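Local coordinates for uncharacterized protein lp_2664 (Lactobacillus plantarum WCFS1, PDB 2PJQ) that is of unknown function but carries an HD domain and so is probably a metal-dependent phosphohydrolase, at the interface of chains A and B. Coordinates in Å, arbitrary orientation; residue numbers count along the deposited sequence, not the author numbering. Chains: chain A/B, Uncharacterized protein lp_2664.

Contact 1: the interface of chains A and B. Residues chain A 213, 216-217, 220; chain B 37, 40, 131, 136, 202.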
# COMPACT_ATOMS: atom_id res chain seq x y z
N PHE A 213 4.86 5.04 11.88
CA PHE A 213 4.10 5.88 10.96
C PHE A 213 3.58 7.14 11.65
O PHE A 213 3.58 8.22 11.06
CB PHE A 213 2.93 5.08 10.34
CG PHE A 213 2.08 5.88 9.39
CD1 PHE A 213 1.12 6.77 9.86
CD2 PHE A 213 2.25 5.75 8.01
CE1 PHE A 213 0.34 7.53 8.98
CE2 PHE A 213 1.48 6.50 7.12
CZ PHE A 213 0.52 7.39 7.60
N GLU A 216 6.69 9.45 12.74
CA GLU A 216 7.21 10.17 11.57
C GLU A 216 6.26 11.28 11.10
O GLU A 216 6.70 12.36 10.72
CB GLU A 216 7.46 9.17 10.42
CG GLU A 216 8.71 8.31 10.64
CD GLU A 216 8.90 7.18 9.62
OE1 GLU A 216 8.66 7.38 8.41
OE2 GLU A 216 9.32 6.09 10.04
N TRP A 217 4.97 11.01 11.15
CA TRP A 217 3.97 11.98 10.74
C TRP A 217 3.99 13.18 11.68
O TRP A 217 4.03 14.32 11.23
CB TRP A 217 2.59 11.33 10.71
CG TRP A 217 1.47 12.27 10.42
CD1 TRP A 217 1.02 13.28 11.23
CD2 TRP A 217 0.61 12.26 9.28
NE1 TRP A 217 -0.07 13.89 10.66
CE2 TRP A 217 -0.35 13.28 9.46
CE3 TRP A 217 0.54 11.48 8.12
CZ2 TRP A 217 -1.36 13.54 8.53
CZ3 TRP A 217 -0.46 11.74 7.20
CH2 TRP A 217 -1.40 12.76 7.41
N ASP A 220 7.36 15.38 11.59
CA ASP A 220 7.21 16.41 10.58
C ASP A 220 6.28 17.47 11.18
O ASP A 220 6.77 18.56 11.55
CB ASP A 220 6.57 15.83 9.31
CG ASP A 220 7.36 14.69 8.73
OD1 ASP A 220 8.54 14.55 9.09
OD2 ASP A 220 6.80 13.93 7.91
N ARG B 37 3.51 17.93 4.05
CA ARG B 37 4.57 17.39 4.86
C ARG B 37 5.93 17.67 4.26
O ARG B 37 6.89 17.97 4.97
CB ARG B 37 4.37 15.90 5.07
CG ARG B 37 3.24 15.57 6.04
CD ARG B 37 3.44 14.17 6.58
NE ARG B 37 3.62 13.22 5.49
CZ ARG B 37 2.63 12.79 4.72
NH1 ARG B 37 1.39 13.21 4.92
NH2 ARG B 37 2.90 11.98 3.71
N ARG B 40 6.50 21.20 4.98
CA ARG B 40 6.85 21.43 6.36
C ARG B 40 8.29 20.98 6.64
O ARG B 40 8.94 21.50 7.55
CB ARG B 40 5.85 20.69 7.26
CG ARG B 40 6.05 20.87 8.75
CD ARG B 40 4.83 20.36 9.52
NE ARG B 40 4.40 19.03 9.09
CZ ARG B 40 3.44 18.32 9.68
NH1 ARG B 40 2.81 18.80 10.74
NH2 ARG B 40 3.12 17.12 9.21
N ASP B 131 10.06 11.99 2.81
CA ASP B 131 8.68 11.57 2.97
C ASP B 131 8.35 10.40 2.06
O ASP B 131 7.18 10.15 1.78
CB ASP B 131 7.73 12.73 2.67
CG ASP B 131 6.40 12.59 3.38
OD1 ASP B 131 6.35 12.75 4.62
OD2 ASP B 131 5.40 12.32 2.69
N ILE B 136 6.07 6.01 6.76
CA ILE B 136 5.24 6.74 5.82
C ILE B 136 5.68 6.39 4.41
O ILE B 136 4.85 6.32 3.49
CB ILE B 136 5.33 8.25 6.04
CG1 ILE B 136 4.56 8.64 7.31
CG2 ILE B 136 4.78 8.98 4.82
CD1 ILE B 136 4.74 10.10 7.72
N ARG B 202 14.76 6.42 9.76
CA ARG B 202 13.74 6.11 8.76
C ARG B 202 14.13 5.00 7.79
O ARG B 202 13.37 4.68 6.87
CB ARG B 202 13.35 7.37 7.99
CG ARG B 202 12.66 8.43 8.85
CD ARG B 202 11.77 9.35 8.01
NE ARG B 202 11.32 10.52 8.76
CZ ARG B 202 10.45 11.42 8.29
NH1 ARG B 202 9.94 11.29 7.07
NH2 ARG B 202 10.12 12.47 9.04
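A:Asp220 and B:Arg202 form a salt bridge across the two chains. The arginine runs out extended from CG to NE, and its terminal NH2 meets the carboxylate oxygen OD1 at 2.6 Å. OD1 lies in the guanidinium plane and is approached on its syn side, with the two planes turned 35° apart. On the way, B:Arg202 slides past A:Glu216 in the opposite direction, and CB of the glutamate lies over the centre of its guanidinium face. A lysine in place of B:Arg202 would probably lose the flat guanidinium that lies against CB of A:Glu216 and hold OD1 of A:Asp220 less firmly.

B:Arg37 crosses A:Trp217 at about a right angle. Its NH1 comes to 3.3 Å from CZ3 of the indole. B:Asp131 fixes the rotation of this guanidinium side-on: NE bonds OD1 at 2.9 Å and NH2 bonds OD2 at 2.7 Å. The bend at chi3 (-52°) turns the group back toward its aspartate.

Between B:Arg37 and B:Arg202, B:Ile136 extends toward helix 204-219 of chain A. Its CG1 sits over the rim of one face of A:Phe213, and CD1 lies 3.6 Å from CA of A:Trp217. B:Arg40 flanks A:Asp220 but is poorly ordered.

The patch ties the end of helix 204-219 of one subunit to helices 32-49 and 134-146 of the other, and so supports what is probably a dimer.

Contact 2: the interface of chains A and B. Residues chain A 33, 37; chain B 153, 217.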
# COMPACT_ATOMS: atom_id res chain seq x y z
N ASP A 33 -1.37 -14.98 -5.87
CA ASP A 33 -0.41 -15.22 -4.79
C ASP A 33 -1.15 -15.37 -3.45
O ASP A 33 -0.93 -16.34 -2.71
CB ASP A 33 0.61 -14.07 -4.71
CG ASP A 33 1.53 -14.03 -5.93
OD1 ASP A 33 2.29 -15.00 -6.12
OD2 ASP A 33 1.52 -13.03 -6.69
N ARG A 37 -1.10 -18.55 -1.13
CA ARG A 37 -0.58 -18.49 0.23
C ARG A 37 -1.63 -19.03 1.22
O ARG A 37 -1.32 -19.85 2.10
CB ARG A 37 -0.23 -17.06 0.62
CG ARG A 37 1.18 -16.63 0.27
CD ARG A 37 1.50 -15.37 1.02
NE ARG A 37 0.61 -14.29 0.64
CZ ARG A 37 0.66 -13.69 -0.53
NH1 ARG A 37 1.57 -14.08 -1.41
NH2 ARG A 37 -0.19 -12.71 -0.83
N TYR B 153 5.11 -8.29 -5.36
CA TYR B 153 6.36 -9.01 -5.21
C TYR B 153 6.35 -10.25 -6.04
O TYR B 153 5.29 -10.74 -6.40
CB TYR B 153 6.56 -9.34 -3.74
CG TYR B 153 7.78 -10.16 -3.43
CD1 TYR B 153 9.05 -9.71 -3.81
CD2 TYR B 153 7.68 -11.35 -2.70
CE1 TYR B 153 10.19 -10.42 -3.45
CE2 TYR B 153 8.81 -12.06 -2.34
CZ TYR B 153 10.07 -11.59 -2.71
OH TYR B 153 11.21 -12.25 -2.28
N TRP B 217 6.74 -14.64 3.65
CA TRP B 217 6.42 -15.22 2.36
C TRP B 217 7.07 -16.58 2.21
O TRP B 217 6.44 -17.53 1.77
CB TRP B 217 6.92 -14.31 1.24
CG TRP B 217 6.70 -14.87 -0.11
CD1 TRP B 217 7.21 -16.02 -0.61
CD2 TRP B 217 5.93 -14.27 -1.16
NE1 TRP B 217 6.82 -16.18 -1.92
CE2 TRP B 217 6.03 -15.11 -2.28
CE3 TRP B 217 5.17 -13.10 -1.26
CZ2 TRP B 217 5.40 -14.83 -3.49
CZ3 TRP B 217 4.55 -12.82 -2.48
CH2 TRP B 217 4.67 -13.68 -3.57
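NH1 of A:Arg37 stands over one face of the six-membered ring of B:Trp217, 3.8 Å from the ring centroid. This is a cation-pi contact. The guanidinium is not laid flat on the indole: the two planes are 42° apart, and NH1 makes the approach, 3.4 Å from CZ3. A:Asp33 comes to the same side of the indole, but at its outer rim. Its carboxylate oxygen OD1 lies 3.7 Å from CH2, with the carboxylate and ring planes 51° apart. The indole therefore meets a positive group over its six-membered ring and a carboxylate near the rim. The site is part of the probable two-fold dimer interface, and its arginine-indole pair is the twin of B:Arg37 on A:Trp217.

A shared helix and neighbouring groups position this set. A:Asp33 and A:Arg37 lie one turn apart on helix 32-49, so both point at the same ring. The backbone oxygen O of A:Asp33 lies over one face of the guanidinium. B:Trp217 has CG anti to its backbone N (chi1 177°), which sends the indole out from helix 204-219 toward chain A.

Behind the indole, on the face away from A:Arg37, stands B:Tyr153 of the same chain. It turns the edge of its phenol ring to the indole. Its ring carbon CD2 lies 3.3 Å above the indole plane, displaced toward the rim.

Contact 3: the interface of chains A and B. Residues chain A 134-135, 201, 205; chain B 208, 212, 216.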
# COMPACT_ATOMS: atom_id res chain seq x y z
N GLY A 134 1.15 -9.31 9.71
CA GLY A 134 2.54 -9.51 9.39
C GLY A 134 2.86 -8.51 8.29
O GLY A 134 1.98 -7.75 7.87
N ALA A 135 4.10 -8.50 7.83
CA ALA A 135 4.56 -7.60 6.78
C ALA A 135 3.63 -7.70 5.58
O ALA A 135 3.26 -6.68 4.96
CB ALA A 135 5.97 -7.96 6.39
N HIS A 201 4.18 -14.25 15.65
CA HIS A 201 5.35 -13.56 15.12
C HIS A 201 4.95 -12.71 13.92
O HIS A 201 5.72 -12.51 12.98
CB HIS A 201 6.46 -14.53 14.69
CG HIS A 201 7.78 -13.85 14.44
ND1 HIS A 201 7.88 -12.59 13.89
CD2 HIS A 201 9.05 -14.26 14.66
CE1 HIS A 201 9.15 -12.26 13.78
NE2 HIS A 201 9.88 -13.25 14.24
N VAL A 205 5.52 -6.57 13.89
CA VAL A 205 5.82 -5.79 12.69
C VAL A 205 4.74 -4.77 12.38
O VAL A 205 5.02 -3.64 12.02
CB VAL A 205 5.93 -6.71 11.47
CG1 VAL A 205 6.75 -6.01 10.39
CG2 VAL A 205 6.55 -8.06 11.87
N GLU B 208 12.89 -3.63 8.42
CA GLU B 208 12.13 -4.47 9.32
C GLU B 208 10.92 -5.02 8.58
O GLU B 208 10.39 -6.07 8.94
CB GLU B 208 11.70 -3.67 10.56
CG GLU B 208 12.62 -3.86 11.77
CD GLU B 208 13.05 -2.54 12.43
OE1 GLU B 208 12.18 -1.69 12.69
OE2 GLU B 208 14.27 -2.37 12.70
N GLN B 212 11.05 -8.93 6.96
CA GLN B 212 9.88 -9.52 7.58
C GLN B 212 8.97 -10.06 6.50
O GLN B 212 8.43 -11.16 6.60
CB GLN B 212 9.14 -8.46 8.40
CG GLN B 212 9.50 -8.47 9.87
CD GLN B 212 9.07 -9.75 10.54
OE1 GLN B 212 9.80 -10.30 11.36
NE2 GLN B 212 7.88 -10.23 10.20
N GLU B 216 8.18 -14.08 6.04
CA GLU B 216 6.79 -14.52 6.06
C GLU B 216 6.41 -15.24 4.78
O GLU B 216 5.83 -16.33 4.81
CB GLU B 216 5.87 -13.31 6.28
CG GLU B 216 5.60 -13.03 7.74
CD GLU B 216 5.10 -11.61 8.02
OE1 GLU B 216 4.17 -11.15 7.31
OE2 GLU B 216 5.62 -10.97 8.97
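The side-chain amide of B:Gln212 has A:Val205 on one face and A:His201 near its oxygen. The valine methyl CG2 lies over the amide, 3.3 Å from CD. The imidazole of A:His201 comes in with its CE1 at 3.2 Å from OE1, the ring and amide planes 26° apart. This histidine is poorly ordered, so its place is less certain. B:Gln212 is bent at chi2 (-65°), which turns one face of the amide against the valine. Its CG also packs on A:Val205, 3.7 Å from CG1.

The other flat group is the carboxylate of B:Glu216. Its OE2 accepts a hydrogen bond from the backbone N of A:Ala135 at 3.1 Å, through the syn lone pair and with 161° at the hydrogen. OE1 is also near this nitrogen, but the N-H does not point to it. CD lies 3.6 Å from CA of A:Gly134. CB of A:Ala135 packs on CB of B:Gln212, 3.8 Å away.

In the fold, B:Gln212 and B:Glu216 lie one turn apart on helix 204-219. They meet the start of helix 134-148 and of helix 204-219 of chain A, so the carboxylate takes up a backbone N-H at a helix beginning.

Contact 4: the interface of chains A and B. Residues chain A 209, 212-213, 216; chain B 135-136, 205.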
# COMPACT_ATOMS: atom_id res chain seq x y z
N PHE A 209 5.01 -0.66 12.50
CA PHE A 209 4.59 0.13 11.36
C PHE A 209 3.63 1.25 11.75
O PHE A 209 3.87 2.40 11.41
CB PHE A 209 3.95 -0.77 10.29
CG PHE A 209 3.43 -0.02 9.11
CD1 PHE A 209 4.30 0.62 8.23
CD2 PHE A 209 2.07 0.10 8.89
CE1 PHE A 209 3.82 1.36 7.14
CE2 PHE A 209 1.57 0.84 7.80
CZ PHE A 209 2.45 1.47 6.93
N GLN A 212 5.81 3.66 14.08
CA GLN A 212 6.75 4.48 13.32
C GLN A 212 6.04 5.43 12.35
O GLN A 212 6.56 6.49 12.02
CB GLN A 212 7.72 3.59 12.55
CG GLN A 212 8.98 3.30 13.33
CD GLN A 212 9.58 4.57 13.88
OE1 GLN A 212 9.39 4.90 15.05
NE2 GLN A 212 10.29 5.31 13.03
N PHE A 213 4.86 5.04 11.88
CA PHE A 213 4.10 5.88 10.96
C PHE A 213 3.58 7.14 11.65
O PHE A 213 3.58 8.22 11.06
CB PHE A 213 2.93 5.08 10.34
CG PHE A 213 2.08 5.88 9.39
CD1 PHE A 213 1.12 6.77 9.86
CD2 PHE A 213 2.25 5.75 8.01
CE1 PHE A 213 0.34 7.53 8.98
CE2 PHE A 213 1.48 6.50 7.12
CZ PHE A 213 0.52 7.39 7.60
N GLU A 216 6.69 9.45 12.74
CA GLU A 216 7.21 10.17 11.57
C GLU A 216 6.26 11.28 11.10
O GLU A 216 6.70 12.36 10.72
CB GLU A 216 7.46 9.17 10.42
CG GLU A 216 8.71 8.31 10.64
CD GLU A 216 8.90 7.18 9.62
OE1 GLU A 216 8.66 7.38 8.41
OE2 GLU A 216 9.32 6.09 10.04
N ALA B 135 8.16 4.76 7.80
CA ALA B 135 6.92 4.04 7.86
C ALA B 135 6.00 4.69 6.84
O ALA B 135 5.25 4.02 6.13
CB ALA B 135 6.33 4.14 9.25
N ILE B 136 6.07 6.01 6.76
CA ILE B 136 5.24 6.74 5.82
C ILE B 136 5.68 6.39 4.41
O ILE B 136 4.85 6.32 3.49
CB ILE B 136 5.33 8.25 6.04
CG1 ILE B 136 4.56 8.64 7.31
CG2 ILE B 136 4.78 8.98 4.82
CD1 ILE B 136 4.74 10.10 7.72
N VAL B 205 13.23 0.89 9.66
CA VAL B 205 11.87 0.36 9.60
C VAL B 205 11.58 -0.30 8.26
O VAL B 205 10.89 -1.32 8.20
CB VAL B 205 10.80 1.46 9.82
CG1 VAL B 205 9.43 0.81 10.06
CG2 VAL B 205 11.21 2.37 11.00
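Hydrogen bonds join A:Glu216 to the start of a helix in chain B. The backbone N-H of B:Ala135 is directed at OE2 of the carboxylate and also makes a more bent bond to OE1. The nitrogen lies 2.7 Å from OE1 and 2.8 Å from OE2, both met on the syn side. The angle at the hydrogen is 161° for OE2 and 126° for OE1. The nitrogen stands somewhat out of the carboxylate plane. NE2 of A:Gln212 makes at most a weak bond to OE2 and may help to orient it. The positive end of helix 134-146 would be expected to stabilise the negative charge. With A:Glu216 cut back to an alanine, the N-H of B:Ala135 would probably lose its carboxylate acceptor across the interface.

Apolar contacts surround the bond. The methyl CB of B:Ala135 packs against the backbone of the opposite helix beside A:Phe213, and lies 3.6 Å from CB of A:Gln212. A:Gln212 bends at chi2 (-50°), and its CG meets the methyl CG2 of B:Val205 at 3.4 Å.

A ring also comes near a backbone carbonyl. CE1 of A:Phe209 is the ring carbon nearest O of B:Ala135, which sits tilted out of the ring plane.

The chain A residues line successive turns of helix 204-219. That helix runs across the beginning of helix 134-146 and touches the start of helix 204-219 of chain B.

All four contacts use helix 204-219, so it is central to the contacts described here. Contacts 1 and 4 are neighbours, with C-alpha centres about 8 Å apart, and share A:Phe213, A:Glu216 and B:Ile136. Contacts 2 and 3 lie about 13 Å apart. With the chains exchanged, contact 2 matches part of contact 1, and contact 3 much of contact 4. Contacts 3 and 4 are about 14 Å apart, nearer the middle, while contacts 1 and 2 are about 29 Å apart. Helix 204-219 of each subunit thus packs across parts of the other. This suggests a two-fold dimer, though the structure alone does not prove one in solution.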